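Local coordinates for uncharacterized conserved protein (Staphylococcus epidermidis, PDB 3FRM), which is of unknown function but carries a GNAT-type acetyltransferase domain, so it may transfer acetyl groups from acetyl-CoA, at residues R115-D120 with I204-Q209. Sequence-based numbering, arbitrary orientation.
Sequences RKRDVD and IGSEIQ. With SO4 (sulfate ion), chain H.
Helix 204-216 follows the pyrophosphate-binding loop expected of a GNAT fold, and its first turn packs against the loop 115-120, which leads into edge strand 120-123. Sequence supports the assignment: Gly203 and Gly205 fit the two glycine positions of the Q/R-x-x-G-x-G/A motif, which runs into the start of the helix.

Polar contacts converge on one carboxylate oxygen. Glu207, bent at chi2 (-56°), turns OE1 to face the backbone N atoms of Arg115 and Arg117. Arg115 N donates to the syn lone pair of Glu207 OE1 at 2.8 Å, nearly straight at 168°. Arg117 N adds a weak bond to Glu207 OE1 of 3.3 Å, and Arg117 NH1 a weak, bent salt bridge to the same atom. Glu207 OE2 is bonded to Ser114 OG, so both oxygens are held and the buried carboxylate cannot easily rotate; its charge is probably stabilised by these donors.

The Arg117 chain, extended from CG to NE, crosses Glu207 obliquely, with guanidinium and carboxylate planes 64° apart, which excludes a flat two-pronged ion pair. Arg115 CB lies over the centre of one guanidinium face, 3.3 Å above its plane, and Glu207 CG meets the edge. NH1 is also bonded to Leu113 O, a second restraint on the group.

Apolar packing joins in: Val119 CG2 touches both Ile204 CG1 and the Glu207 CG methylene at 4.2 Å, and Arg117 CD lies along Glu207 CG at 3.7 Å. Ile204 also rests on Val171 and Val176 of the sheet.

At the helix N-terminus a sulfate, probably from the crystallisation liquor, sits where a GNAT enzyme would be expected to hold the CoA pyrophosphate. Gly203 N and Arg237 NH1 bind it too, and Ser206 N donates to sulfate O3 at 3.2 Å.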
# COMPACT_ATOMS: atom_id res chain seq x y z
N ARG A 115 5.90 24.64 3.52
CA ARG A 115 6.65 25.38 2.53
C ARG A 115 6.03 26.75 2.22
O ARG A 115 6.48 27.46 1.30
CB ARG A 115 6.83 24.52 1.28
CG ARG A 115 8.28 24.14 0.91
CD ARG A 115 9.26 23.93 2.09
NE ARG A 115 10.01 22.67 1.93
CZ ARG A 115 10.61 21.99 2.92
NH1 ARG A 115 11.24 20.84 2.66
NH2 ARG A 115 10.57 22.43 4.17
N LYS A 116 5.02 27.14 3.00
CA LYS A 116 4.29 28.40 2.83
C LYS A 116 3.63 28.48 1.46
O LYS A 116 3.54 29.56 0.88
CB LYS A 116 5.19 29.63 3.09
CG LYS A 116 5.67 29.73 4.53
CD LYS A 116 4.66 30.47 5.41
CE LYS A 116 4.96 31.98 5.42
NZ LYS A 116 3.73 32.79 5.74
N ARG A 117 3.21 27.32 0.96
CA ARG A 117 2.42 27.27 -0.26
C ARG A 117 1.17 28.12 -0.05
O ARG A 117 0.80 28.40 1.09
CB ARG A 117 2.08 25.84 -0.61
CG ARG A 117 3.28 25.00 -0.96
CD ARG A 117 3.03 23.52 -0.58
NE ARG A 117 4.23 22.68 -0.74
CZ ARG A 117 4.88 22.00 0.22
NH1 ARG A 117 4.48 21.98 1.50
NH2 ARG A 117 5.95 21.30 -0.13
N ASP A 118 0.54 28.59 -1.12
CA ASP A 118 -0.79 29.18 -0.96
C ASP A 118 -1.93 28.13 -0.91
O ASP A 118 -2.52 27.75 -1.93
CB ASP A 118 -1.08 30.26 -1.99
CG ASP A 118 -2.37 31.00 -1.70
OD1 ASP A 118 -2.35 32.24 -1.69
OD2 ASP A 118 -3.40 30.37 -1.44
N VAL A 119 -2.23 27.69 0.31
CA VAL A 119 -3.28 26.73 0.56
C VAL A 119 -3.97 27.24 1.80
O VAL A 119 -3.37 27.38 2.87
CB VAL A 119 -2.71 25.30 0.88
CG1 VAL A 119 -3.83 24.38 1.25
CG2 VAL A 119 -1.92 24.73 -0.29
N ASP A 120 -5.25 27.51 1.69
CA ASP A 120 -5.90 28.10 2.81
C ASP A 120 -6.62 26.97 3.52
O ASP A 120 -7.35 26.22 2.89
CB ASP A 120 -6.79 29.24 2.30
CG ASP A 120 -7.88 29.64 3.29
OD1 ASP A 120 -7.54 29.88 4.48
OD2 ASP A 120 -9.06 29.78 2.85
N ILE A 204 0.02 20.04 -1.35
CA ILE A 204 -1.20 20.25 -0.62
C ILE A 204 -1.36 19.35 0.61
O ILE A 204 -1.72 19.85 1.69
CB ILE A 204 -2.39 20.18 -1.53
CG1 ILE A 204 -2.25 21.28 -2.60
CG2 ILE A 204 -3.65 20.28 -0.71
CD1 ILE A 204 -3.30 21.17 -3.72
N GLY A 205 -1.13 18.03 0.45
CA GLY A 205 -1.14 17.12 1.59
C GLY A 205 -0.05 17.50 2.60
O GLY A 205 -0.26 17.49 3.83
N SER A 206 1.13 17.88 2.15
CA SER A 206 2.08 18.17 3.21
C SER A 206 1.73 19.50 3.97
O SER A 206 2.00 19.60 5.16
CB SER A 206 3.50 18.09 2.72
OG SER A 206 3.78 19.29 2.07
N GLU A 207 1.03 20.45 3.33
CA GLU A 207 0.53 21.60 4.07
C GLU A 207 -0.44 21.17 5.15
O GLU A 207 -0.31 21.58 6.30
CB GLU A 207 -0.04 22.72 3.18
CG GLU A 207 1.05 23.61 2.49
CD GLU A 207 2.06 24.31 3.43
OE1 GLU A 207 3.18 24.65 2.97
OE2 GLU A 207 1.74 24.52 4.63
N ILE A 208 -1.38 20.29 4.80
CA ILE A 208 -2.38 19.83 5.73
C ILE A 208 -1.73 19.12 6.89
O ILE A 208 -2.16 19.23 8.04
CB ILE A 208 -3.42 18.92 5.04
CG1 ILE A 208 -4.37 19.76 4.20
CG2 ILE A 208 -4.18 18.06 6.05
CD1 ILE A 208 -5.02 18.98 2.98
N GLN A 209 -0.66 18.41 6.58
CA GLN A 209 -0.03 17.63 7.59
C GLN A 209 0.68 18.54 8.59
O GLN A 209 0.54 18.35 9.79
CB GLN A 209 0.94 16.71 6.91
CG GLN A 209 1.24 15.53 7.73
CD GLN A 209 0.15 14.53 7.60
OE1 GLN A 209 -0.35 14.31 6.52
NE2 GLN A 209 -0.22 13.90 8.70
S SO4 H . 1.99 16.12 -1.14
O1 SO4 H . 2.93 16.34 -0.04
O2 SO4 H . 1.89 14.67 -1.26
O3 SO4 H . 0.74 16.76 -0.78
O4 SO4 H . 2.53 16.64 -2.40